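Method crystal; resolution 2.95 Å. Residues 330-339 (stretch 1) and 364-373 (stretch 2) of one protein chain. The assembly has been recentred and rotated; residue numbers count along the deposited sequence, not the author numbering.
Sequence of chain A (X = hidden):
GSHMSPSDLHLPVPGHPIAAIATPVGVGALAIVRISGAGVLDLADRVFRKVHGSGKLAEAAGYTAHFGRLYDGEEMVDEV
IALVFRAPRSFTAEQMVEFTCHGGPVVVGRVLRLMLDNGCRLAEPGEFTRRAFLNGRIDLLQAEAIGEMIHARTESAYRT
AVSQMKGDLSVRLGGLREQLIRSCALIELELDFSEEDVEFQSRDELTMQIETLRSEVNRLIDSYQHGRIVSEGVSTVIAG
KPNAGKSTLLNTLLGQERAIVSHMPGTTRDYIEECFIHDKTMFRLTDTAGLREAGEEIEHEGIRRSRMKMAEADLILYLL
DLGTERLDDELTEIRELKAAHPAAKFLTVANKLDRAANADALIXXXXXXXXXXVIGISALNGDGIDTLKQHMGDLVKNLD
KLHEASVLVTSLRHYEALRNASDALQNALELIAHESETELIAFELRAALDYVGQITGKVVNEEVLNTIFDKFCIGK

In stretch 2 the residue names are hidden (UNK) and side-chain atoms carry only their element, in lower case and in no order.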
# COMPACT_ATOMS: atom_id res chain seq x y z
N GLU A 330 29.56 -7.01 -40.12
CA GLU A 330 28.44 -7.54 -39.36
C GLU A 330 27.20 -6.71 -39.68
O GLU A 330 26.14 -6.89 -39.08
CB GLU A 330 28.74 -7.51 -37.87
CG GLU A 330 28.59 -6.15 -37.21
CD GLU A 330 28.08 -6.25 -35.80
OE1 GLU A 330 28.54 -7.16 -35.07
OE2 GLU A 330 27.23 -5.43 -35.41
N LEU A 331 27.34 -5.77 -40.62
CA LEU A 331 26.18 -5.08 -41.20
C LEU A 331 25.45 -6.00 -42.19
O LEU A 331 24.37 -5.67 -42.69
CB LEU A 331 26.57 -3.74 -41.84
CG LEU A 331 27.78 -3.52 -42.76
CD1 LEU A 331 27.55 -4.06 -44.16
CD2 LEU A 331 28.09 -2.04 -42.81
N THR A 332 26.07 -7.16 -42.45
CA THR A 332 25.43 -8.26 -43.15
C THR A 332 24.44 -8.91 -42.18
O THR A 332 23.35 -9.33 -42.58
CB THR A 332 26.47 -9.30 -43.63
OG1 THR A 332 27.55 -8.63 -44.29
CG2 THR A 332 25.84 -10.31 -44.58
N GLU A 333 24.84 -8.98 -40.91
CA GLU A 333 24.01 -9.50 -39.84
C GLU A 333 22.77 -8.62 -39.64
O GLU A 333 21.67 -9.14 -39.45
CB GLU A 333 24.81 -9.59 -38.54
CG GLU A 333 24.09 -10.24 -37.36
CD GLU A 333 23.81 -11.72 -37.58
OE1 GLU A 333 24.70 -12.44 -38.10
OE2 GLU A 333 22.70 -12.17 -37.22
N ILE A 334 22.95 -7.31 -39.70
CA ILE A 334 21.82 -6.40 -39.51
C ILE A 334 20.88 -6.43 -40.72
O ILE A 334 19.68 -6.20 -40.58
CB ILE A 334 22.24 -4.94 -39.13
CG1 ILE A 334 21.95 -3.96 -40.25
CG2 ILE A 334 23.69 -4.86 -38.67
CD1 ILE A 334 21.61 -2.60 -39.75
N ARG A 335 21.43 -6.74 -41.90
CA ARG A 335 20.62 -6.90 -43.10
C ARG A 335 19.70 -8.11 -43.02
O ARG A 335 18.60 -8.10 -43.58
CB ARG A 335 21.51 -6.99 -44.35
CG ARG A 335 21.63 -5.68 -45.12
CD ARG A 335 22.30 -5.88 -46.47
NE ARG A 335 23.76 -5.86 -46.38
CZ ARG A 335 24.56 -6.91 -46.57
NH1 ARG A 335 24.06 -8.10 -46.88
NH2 ARG A 335 25.87 -6.76 -46.45
N GLU A 336 20.14 -9.15 -42.31
CA GLU A 336 19.38 -10.39 -42.23
C GLU A 336 18.52 -10.52 -40.98
O GLU A 336 17.69 -11.43 -40.88
CB GLU A 336 20.26 -11.63 -42.44
CG GLU A 336 21.47 -11.75 -41.53
CD GLU A 336 22.33 -12.96 -41.88
OE1 GLU A 336 23.01 -13.49 -40.97
OE2 GLU A 336 22.33 -13.38 -43.06
N LEU A 337 18.71 -9.62 -40.02
CA LEU A 337 17.73 -9.43 -38.96
C LEU A 337 16.51 -8.73 -39.54
O LEU A 337 15.39 -9.23 -39.42
CB LEU A 337 18.31 -8.61 -37.79
CG LEU A 337 19.11 -9.28 -36.67
CD1 LEU A 337 18.98 -8.44 -35.40
CD2 LEU A 337 18.68 -10.72 -36.39
N LYS A 338 16.73 -7.59 -40.19
CA LYS A 338 15.69 -6.85 -40.88
C LYS A 338 14.91 -7.74 -41.85
O LYS A 338 13.69 -7.62 -41.97
CB LYS A 338 16.29 -5.66 -41.63
CG LYS A 338 15.28 -4.75 -42.31
CD LYS A 338 15.96 -3.83 -43.31
CE LYS A 338 14.96 -2.98 -44.08
NZ LYS A 338 14.34 -1.91 -43.22
N ALA A 339 15.62 -8.64 -42.53
CA ALA A 339 14.99 -9.51 -43.52
C ALA A 339 14.16 -10.61 -42.86
O ALA A 339 13.15 -11.05 -43.41
CB ALA A 339 16.04 -10.12 -44.43
N UNK A 364 26.74 7.08 -42.73
CA UNK A 364 26.16 6.92 -44.06
C UNK A 364 26.55 5.59 -44.70
O UNK A 364 25.79 5.03 -45.48
c UNK A 364 25.48 8.45 -46.00
c UNK A 364 28.02 10.87 -46.57
c UNK A 364 26.55 8.08 -44.97
n UNK A 364 28.64 10.24 -47.57
c UNK A 364 25.94 9.56 -46.94
n UNK A 364 28.67 11.80 -45.88
n UNK A 364 26.76 10.58 -46.26
N UNK A 365 27.74 5.10 -44.38
CA UNK A 365 28.21 3.81 -44.91
C UNK A 365 27.43 2.64 -44.30
O UNK A 365 27.09 1.69 -45.00
c UNK A 365 29.70 3.65 -44.68
N UNK A 366 27.15 2.72 -43.00
CA UNK A 366 26.34 1.72 -42.32
C UNK A 366 24.91 1.78 -42.87
O UNK A 366 24.27 0.75 -43.05
c UNK A 366 26.30 1.94 -40.79
c UNK A 366 27.72 1.96 -40.21
c UNK A 366 27.80 2.36 -38.75
c UNK A 366 25.47 0.86 -40.12
N UNK A 367 24.45 3.00 -43.15
CA UNK A 367 23.13 3.23 -43.72
C UNK A 367 23.01 2.60 -45.09
O UNK A 367 22.11 1.79 -45.32
c UNK A 367 22.86 4.73 -43.80
N UNK A 368 23.92 2.97 -45.98
CA UNK A 368 23.91 2.52 -47.37
C UNK A 368 24.14 1.02 -47.50
O UNK A 368 23.56 0.37 -48.36
o UNK A 368 23.55 5.20 -47.98
c UNK A 368 24.96 3.28 -48.18
c UNK A 368 24.70 4.77 -48.22
o UNK A 368 25.65 5.54 -48.49
N UNK A 369 24.99 0.47 -46.64
CA UNK A 369 25.32 -0.95 -46.70
C UNK A 369 24.24 -1.87 -46.20
O UNK A 369 24.31 -3.08 -46.40
N UNK A 370 23.23 -1.31 -45.53
CA UNK A 370 22.18 -2.11 -44.89
C UNK A 370 20.78 -1.73 -45.34
O UNK A 370 19.83 -2.52 -45.21
c UNK A 370 23.59 -2.40 -42.85
o UNK A 370 22.01 -0.59 -43.05
c UNK A 370 22.23 -1.96 -43.38
N UNK A 371 20.64 -0.51 -45.85
CA UNK A 371 19.36 0.02 -46.28
C UNK A 371 18.44 0.33 -45.11
O UNK A 371 17.23 0.51 -45.30
N UNK A 372 19.00 0.37 -43.91
CA UNK A 372 18.25 0.71 -42.71
C UNK A 372 18.49 2.19 -42.39
O UNK A 372 19.31 2.84 -43.03
o UNK A 372 20.04 0.26 -41.13
c UNK A 372 18.68 -1.62 -41.84
c UNK A 372 18.71 -0.13 -41.51
N UNK A 373 17.76 2.70 -41.39
CA UNK A 373 18.03 4.03 -40.87
C UNK A 373 18.99 3.98 -39.68
O UNK A 373 18.81 3.19 -38.75
o UNK A 373 15.85 8.13 -41.22
c UNK A 373 15.56 6.96 -40.87
o UNK A 373 14.68 6.70 -40.03
c UNK A 373 16.32 5.80 -41.51
c UNK A 373 16.74 4.75 -40.49

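Position 364 carries three carbons, a nitrogen, and then a carbon bearing two more nitrogens: a guanidinium, so Arg 364. It lies beyond reach of stretch 1, and its exposed setting suits a long charged chain. Position 365 has a single carbon, which points sideways, and its backbone O lies 4.4 Å from Leu 331 CD2; it is Ala 365.

At position 366 four carbons fork at the first, with one arm two carbons long, and Leu 331 CD2 approaches the CA of 366 to 4.2 Å. This is Ile 366, and the branched hydrocarbon is buried, as an apolar chain prefers. Position 367 again has one carbon, directed away from stretch 1: Ala 367. Position 368 shows two carbons, the second with two oxygens: a carboxylate one carbon from CA, hence Asp 368, exposed and out of reach of stretch 1.

Position 369 has no side-chain atoms, and Arg 335 NE donates a hydrogen bond to the backbone O of 369 at 2.8 Å. A CB at 369 would lie a tight 3.5 Å from Leu 331 CD1 and be crowded by the O of Ala 365 at 3.1 Å. The residue is Gly 369.

At position 370 the first carbon carries one oxygen and one carbon. The methyl carbon of 370 packs 3.4 Å from Ile 334 CG1 and 3.4 Å from Leu 331 CB. This is Thr 370, whose OG1 turns back to donate to Ile 366 O at 2.6 Å. One side chain thus offers a methyl to the apolar partners and satisfies its hydroxyl within its own helix.

Position 371 also lacks side-chain atoms. Its phi of 71° favours glycine, and Gly 371 is the first residue to leave helical geometry. Position 372 repeats the threonine pattern; its oxygen lies 3.5 Å from Ile 334 CD1 and its methyl carbon 3.8 Å from Lys 338 CD. In Thr 372 the backbone N donates to Thr 370 OG1 at 3.3 Å, helping to hold the turn. Position 373 has three carbons, the third with two oxygens: Glu 373, exposed and pointing away.

The helices cross at -49°, with axes 9.6 Å apart at closest approach. Leu 331, Ile 334 and Lys 338 direct their CA-to-CB bonds toward stretch 2, and Thr 370 has the largest area covered by stretch 1. Arg 335 starts sideways but brings its end nearer, so one hydrogen bond supplements a contact made mainly by close packing.

Stretch 2 364-373: RAIADGTGTE
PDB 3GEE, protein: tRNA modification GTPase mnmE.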